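Local coordinates for protein hydrogen peroxide-inducible genes activator (Corynebacterium glutamicum, PDB 6G1D) that probably senses hydrogen peroxide by a peroxidatic mechanism and, as a LysR-type transcription factor, controls genes of the peroxide response, at residues Pro162-Phe174 with Ala293-Phe307. The protein carries 1 engineered substitution. Sequence-based numbering, arbitrary orientation.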
loop_
_atom_site.group_PDB
_atom_site.type_symbol
_atom_site.label_atom_id
_atom_site.label_comp_id
_atom_site.label_asym_id
_atom_site.label_seq_id
_atom_site.Cartn_x
_atom_site.Cartn_y
_atom_site.Cartn_z
ATOM N N PRO B 162 6.681 -22.712 12.257
ATOM C CA PRO B 162 7.375 -23.995 12.312
ATOM C C PRO B 162 8.893 -24.055 12.280
ATOM O O PRO B 162 9.445 -24.998 12.925
ATOM C CB PRO B 162 6.762 -24.773 11.125
ATOM C CG PRO B 162 6.357 -23.716 10.184
ATOM C CD PRO B 162 5.751 -22.671 11.117
ATOM N N GLY B 163 9.613 -23.202 11.560
ATOM C CA GLY B 163 11.090 -23.359 11.549
ATOM C C GLY B 163 11.861 -22.677 12.694
ATOM O O GLY B 163 13.000 -22.279 12.470
ATOM N N MET B 164 11.177 -22.235 13.743
ATOM C CA MET B 164 11.738 -21.271 14.691
ATOM C C MET B 164 12.005 -21.900 16.045
ATOM O O MET B 164 11.336 -22.840 16.429
ATOM C CB MET B 164 10.779 -20.086 14.861
ATOM C CG MET B 164 10.442 -19.349 13.580
ATOM S SD MET B 164 11.837 -18.745 12.668
ATOM C CE MET B 164 10.984 -17.891 11.345
ATOM N N LYS B 165 13.017 -21.393 16.751
ATOM C CA LYS B 165 13.182 -21.671 18.182
ATOM C C LYS B 165 12.713 -20.446 18.967
ATOM O O LYS B 165 12.805 -19.329 18.493
ATOM C CB LYS B 165 14.630 -21.981 18.555
ATOM C CG LYS B 165 15.158 -23.308 18.011
ATOM C CD LYS B 165 16.336 -23.854 18.795
ATOM C CE LYS B 165 17.394 -24.550 17.920
ATOM N NZ LYS B 165 18.750 -24.355 18.518
ATOM N N GLU B 166 12.264 -20.681 20.190
ATOM C CA GLU B 166 11.730 -19.657 21.063
ATOM C C GLU B 166 12.466 -19.692 22.397
ATOM O O GLU B 166 12.585 -20.764 23.002
ATOM C CB GLU B 166 10.254 -19.947 21.319
ATOM C CG GLU B 166 9.412 -19.963 20.057
ATOM C CD GLU B 166 7.954 -20.221 20.286
ATOM O OE1 GLU B 166 7.580 -20.742 21.357
ATOM O OE2 GLU B 166 7.185 -19.884 19.377
ATOM N N ILE B 167 12.951 -18.538 22.846
ATOM C CA ILE B 167 13.516 -18.409 24.185
ATOM C C ILE B 167 12.506 -17.597 25.009
ATOM O O ILE B 167 12.314 -16.424 24.708
ATOM C CB ILE B 167 14.876 -17.674 24.196
ATOM C CG1 ILE B 167 15.880 -18.354 23.272
ATOM C CG2 ILE B 167 15.451 -17.705 25.610
ATOM C CD1 ILE B 167 17.147 -17.545 23.042
ATOM N N PRO B 168 11.854 -18.215 26.010
ATOM C CA PRO B 168 10.936 -17.448 26.856
ATOM C C PRO B 168 11.706 -16.396 27.648
ATOM O O PRO B 168 12.798 -16.703 28.191
ATOM C CB PRO B 168 10.371 -18.507 27.838
ATOM C CG PRO B 168 10.790 -19.835 27.331
ATOM C CD PRO B 168 11.941 -19.629 26.427
ATOM N N LEU B 169 11.192 -15.175 27.689
ATOM C CA LEU B 169 11.887 -14.087 28.412
ATOM C C LEU B 169 11.194 -13.779 29.723
ATOM O O LEU B 169 11.794 -13.907 30.786
ATOM C CB LEU B 169 12.002 -12.843 27.549
ATOM C CG LEU B 169 12.771 -13.027 26.224
ATOM C CD1 LEU B 169 12.734 -11.762 25.421
ATOM C CD2 LEU B 169 14.213 -13.412 26.526
ATOM N N TYR B 170 9.928 -13.388 29.645
ATOM C CA TYR B 170 9.153 -13.017 30.832
ATOM C C TYR B 170 7.652 -12.968 30.525
ATOM O O TYR B 170 7.261 -12.889 29.360
ATOM C CB TYR B 170 9.617 -11.652 31.345
ATOM C CG TYR B 170 9.662 -10.579 30.275
ATOM C CD1 TYR B 170 8.541 -9.848 29.923
ATOM C CD2 TYR B 170 10.847 -10.297 29.601
ATOM C CE1 TYR B 170 8.587 -8.881 28.952
ATOM C CE2 TYR B 170 10.893 -9.325 28.612
ATOM C CZ TYR B 170 9.769 -8.616 28.301
ATOM O OH TYR B 170 9.854 -7.664 27.335
ATOM N N ASP B 171 6.850 -13.006 31.583
ATOM C CA ASP B 171 5.430 -12.653 31.543
ATOM C C ASP B 171 5.247 -11.186 31.966
ATOM O O ASP B 171 5.728 -10.773 33.028
ATOM C CB ASP B 171 4.644 -13.557 32.487
ATOM C CG ASP B 171 4.551 -14.956 31.992
ATOM O OD1 ASP B 171 4.453 -15.157 30.772
ATOM O OD2 ASP B 171 4.541 -15.894 32.817
ATOM N N GLU B 172 4.603 -10.409 31.112
ATOM C CA GLU B 172 4.401 -8.986 31.365
ATOM C C GLU B 172 2.930 -8.761 31.646
ATOM O O GLU B 172 2.080 -9.063 30.781
ATOM C CB GLU B 172 4.801 -8.164 30.157
ATOM C CG GLU B 172 4.534 -6.683 30.289
ATOM C CD GLU B 172 5.151 -5.866 29.178
ATOM O OE1 GLU B 172 5.400 -6.435 28.077
ATOM O OE2 GLU B 172 5.369 -4.641 29.414
ATOM N N ASP B 173 2.629 -8.201 32.811
ATOM C CA ASP B 173 1.240 -7.942 33.182
ATOM C C ASP B 173 0.642 -6.830 32.334
ATOM O O ASP B 173 1.361 -5.969 31.851
ATOM C CB ASP B 173 1.134 -7.588 34.670
ATOM C CG ASP B 173 1.330 -8.799 35.581
ATOM O OD1 ASP B 173 0.850 -9.932 35.253
ATOM O OD2 ASP B 173 1.950 -8.621 36.650
ATOM N N PHE B 174 -0.671 -6.881 32.141
ATOM C CA PHE B 174 -1.418 -5.719 31.676
ATOM C C PHE B 174 -1.901 -4.867 32.872
ATOM O O PHE B 174 -1.889 -5.301 34.010
ATOM C CB PHE B 174 -2.643 -6.127 30.875
ATOM C CG PHE B 174 -2.331 -6.998 29.692
ATOM C CD1 PHE B 174 -1.382 -6.608 28.774
ATOM C CD2 PHE B 174 -3.007 -8.194 29.492
ATOM C CE1 PHE B 174 -1.082 -7.407 27.684
ATOM C CE2 PHE B 174 -2.729 -8.986 28.413
ATOM C CZ PHE B 174 -1.763 -8.592 27.509
ATOM N N ALA B 293 22.782 -19.813 18.593
ATOM C CA ALA B 293 22.005 -20.043 19.820
ATOM C C ALA B 293 22.665 -19.388 21.046
ATOM O O ALA B 293 21.990 -18.736 21.848
ATOM C CB ALA B 293 21.862 -21.542 20.068
ATOM N N GLU B 294 23.978 -19.584 21.200
ATOM C CA GLU B 294 24.700 -19.124 22.380
ATOM C C GLU B 294 24.654 -17.601 22.506
ATOM O O GLU B 294 24.419 -17.093 23.572
ATOM C CB GLU B 294 26.149 -19.620 22.374
ATOM C CG GLU B 294 26.809 -19.645 23.743
ATOM C CD GLU B 294 28.297 -19.976 23.702
ATOM O OE1 GLU B 294 28.991 -19.586 22.736
ATOM O OE2 GLU B 294 28.780 -20.616 24.659
ATOM N N GLU B 295 24.885 -16.885 21.413
ATOM C CA GLU B 295 24.759 -15.427 21.381
ATOM C C GLU B 295 23.325 -14.941 21.629
ATOM O O GLU B 295 23.138 -13.970 22.335
ATOM C CB GLU B 295 25.170 -14.843 20.039
ATOM C CG GLU B 295 26.623 -14.889 19.708
ATOM C CD GLU B 295 26.871 -14.357 18.311
ATOM O OE1 GLU B 295 26.901 -13.121 18.134
ATOM O OE2 GLU B 295 27.026 -15.206 17.395
ATOM N N PHE B 296 22.343 -15.589 21.014
ATOM C CA PHE B 296 20.962 -15.201 21.202
ATOM C C PHE B 296 20.499 -15.446 22.647
ATOM O O PHE B 296 19.723 -14.665 23.166
ATOM C CB PHE B 296 20.037 -15.895 20.201
ATOM C CG PHE B 296 20.339 -15.595 18.751
ATOM C CD1 PHE B 296 21.072 -14.457 18.343
ATOM C CD2 PHE B 296 19.850 -16.444 17.783
ATOM C CE1 PHE B 296 21.306 -14.219 17.006
ATOM C CE2 PHE B 296 20.105 -16.201 16.444
ATOM C CZ PHE B 296 20.817 -15.074 16.057
ATOM N N GLU B 297 21.017 -16.492 23.282
ATOM C CA GLU B 297 20.799 -16.769 24.699
ATOM C C GLU B 297 21.395 -15.679 25.598
ATOM O O GLU B 297 20.821 -15.339 26.640
ATOM C CB GLU B 297 21.410 -18.112 25.099
ATOM C CG GLU B 297 20.715 -18.809 26.226
ATOM C CD GLU B 297 19.418 -19.463 25.771
ATOM O OE1 GLU B 297 19.458 -20.193 24.748
ATOM O OE2 GLU B 297 18.372 -19.262 26.445
ATOM N N GLN B 298 22.553 -15.144 25.211
ATOM C CA GLN B 298 23.121 -14.008 25.925
ATOM C C GLN B 298 22.278 -12.772 25.687
ATOM O O GLN B 298 22.077 -11.977 26.595
ATOM C CB GLN B 298 24.560 -13.683 25.493
ATOM C CG GLN B 298 25.661 -14.556 26.044
ATOM C CD GLN B 298 26.977 -14.327 25.301
ATOM O OE1 GLN B 298 27.262 -15.050 24.359
ATOM N NE2 GLN B 298 27.789 -13.319 25.713
ATOM N N PHE B 299 21.802 -12.585 24.463
ATOM C CA PHE B 299 20.958 -11.444 24.192
ATOM C C PHE B 299 19.693 -11.521 25.005
ATOM O O PHE B 299 19.212 -10.504 25.482
ATOM C CB PHE B 299 20.608 -11.307 22.698
ATOM C CG PHE B 299 20.046 -9.973 22.351
ATOM C CD1 PHE B 299 18.772 -9.825 21.810
ATOM C CD2 PHE B 299 20.780 -8.846 22.633
ATOM C CE1 PHE B 299 18.256 -8.576 21.567
ATOM C CE2 PHE B 299 20.270 -7.574 22.357
ATOM C CZ PHE B 299 19.013 -7.445 21.788
ATOM N N ALA B 300 19.140 -12.732 25.144
ATOM C CA ALA B 300 17.942 -12.932 25.964
ATOM C C ALA B 300 18.140 -12.438 27.392
ATOM O O ALA B 300 17.218 -11.823 27.976
ATOM C CB ALA B 300 17.536 -14.392 25.995
ATOM N N LEU B 301 19.306 -12.723 27.982
ATOM C CA LEU B 301 19.585 -12.257 29.335
ATOM C C LEU B 301 19.537 -10.721 29.428
ATOM O O LEU B 301 19.049 -10.168 30.429
ATOM C CB LEU B 301 20.941 -12.786 29.842
ATOM C CG LEU B 301 21.119 -14.291 30.067
ATOM C CD1 LEU B 301 22.582 -14.517 30.500
ATOM C CD2 LEU B 301 20.121 -14.832 31.111
ATOM N N ILE B 302 20.033 -10.037 28.400
ATOM C CA ILE B 302 19.977 -8.588 28.310
ATOM C C ILE B 302 18.546 -8.095 28.299
ATOM O O ILE B 302 18.198 -7.154 29.012
ATOM C CB ILE B 302 20.725 -8.047 27.062
ATOM C CG1 ILE B 302 22.215 -8.356 27.163
ATOM C CG2 ILE B 302 20.527 -6.541 26.904
ATOM C CD1 ILE B 302 23.017 -8.005 25.933
ATOM N N LEU B 303 17.718 -8.727 27.485
ATOM C CA LEU B 303 16.311 -8.372 27.412
ATOM C C LEU B 303 15.580 -8.629 28.742
ATOM O O LEU B 303 14.721 -7.840 29.097
ATOM C CB LEU B 303 15.622 -9.089 26.252
ATOM C CG LEU B 303 16.118 -8.673 24.869
ATOM C CD1 LEU B 303 15.505 -9.583 23.793
ATOM C CD2 LEU B 303 15.789 -7.213 24.599
ATOM N N GLN B 304 15.893 -9.715 29.445
ATOM C CA GLN B 304 15.286 -9.955 30.747
ATOM C C GLN B 304 15.677 -8.886 31.763
ATOM O O GLN B 304 14.825 -8.437 32.582
ATOM C CB GLN B 304 15.639 -11.329 31.272
ATOM C CG GLN B 304 15.008 -12.464 30.436
ATOM C CD GLN B 304 15.525 -13.813 30.882
ATOM O OE1 GLN B 304 16.745 -13.995 31.085
ATOM N NE2 GLN B 304 14.614 -14.750 31.072
ATOM N N ARG B 305 16.944 -8.445 31.703
ATOM C CA ARG B 305 17.394 -7.364 32.569
ATOM C C ARG B 305 16.737 -6.038 32.183
ATOM O O ARG B 305 16.297 -5.287 33.050
ATOM C CB ARG B 305 18.935 -7.247 32.574
ATOM C CG ARG B 305 19.655 -8.412 33.222
ATOM C CD ARG B 305 21.150 -8.399 32.916
ATOM N NE ARG B 305 21.749 -7.095 33.227
ATOM C CZ ARG B 305 22.874 -6.615 32.691
ATOM N NH1 ARG B 305 23.585 -7.309 31.793
ATOM N NH2 ARG B 305 23.307 -5.407 33.041
ATOM N N ALA B 306 16.672 -5.758 30.895
ATOM C CA ALA B 306 16.004 -4.552 30.402
ATOM C C ALA B 306 14.558 -4.451 30.833
ATOM O O ALA B 306 14.093 -3.381 31.208
ATOM C CB ALA B 306 16.099 -4.467 28.861
ATOM N N PHE B 307 13.851 -5.566 30.803
ATOM C CA PHE B 307 12.462 -5.602 31.231
ATOM C C PHE B 307 12.351 -5.293 32.727
ATOM O O PHE B 307 11.453 -4.557 33.138
ATOM C CB PHE B 307 11.796 -6.945 30.911
ATOM C CG PHE B 307 10.381 -7.043 31.402
ATOM C CD1 PHE B 307 9.399 -6.213 30.865
ATOM C CD2 PHE B 307 10.033 -7.924 32.429
ATOM C CE1 PHE B 307 8.087 -6.270 31.328
ATOM C CE2 PHE B 307 8.727 -7.999 32.887
ATOM C CZ PHE B 307 7.756 -7.175 32.338
#
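Tyr170 and Phe307 lie almost perfectly flat on one another: their ring planes are only 2° apart and their centroids 3.6 Å, an offset stack with unusually close overlap. Two flat aromatic rings can lie face on face, which gives a broad apolar contact where strand and helix approach. Tyr170 reaches the stack with CG between the backbone N and the carbonyl carbon (chi1 51°), and Phe307 swings its ring up with CG anti to its own N. Phe307 CB also lies over the tyrosine face, a CH-pi contact 3.7 Å from the centroid of the Tyr170 ring. A classic beta bulge, in which Leu169 and Tyr170 both face Ile282 of the neighbouring strand, probably helps these two consecutive residues both to reach the helix. The carbonyl of Leu169 is directed at the helix, and the extended chain of Gln304 brings NE2 to Leu169 O at 3.0 Å. This hydrogen bond is nearly straight (170°), in the carbonyl plane and on a lone pair; the amide N-H is a suitable donor for a backbone oxygen at the partly exposed border. In the periplasmic-binding-protein-like regulatory domain of this LysR-type protein, the helix 293-307 packs on the mixed sheet, running nearly parallel to the strand 164-174. Leu169 divides its branches: CD2 presses on Ala300 CB at 3.5 Å, where a methyl allows close approach, while CD1 meets Leu303 CD1. Further toward the helix start, Ile167 sets CG2 against Ala300 CB at 3.9 Å, and the bent chain of Glu297 lays its carboxylate beside the isoleucine while remaining at the exposed surface. Beyond the stack, Glu172 comes obliquely to the Phe307 ring, CG to CE1 3.7 Å; its OE1 forms a salt bridge with Arg280 and OE2 a hydrogen bond with Ser256.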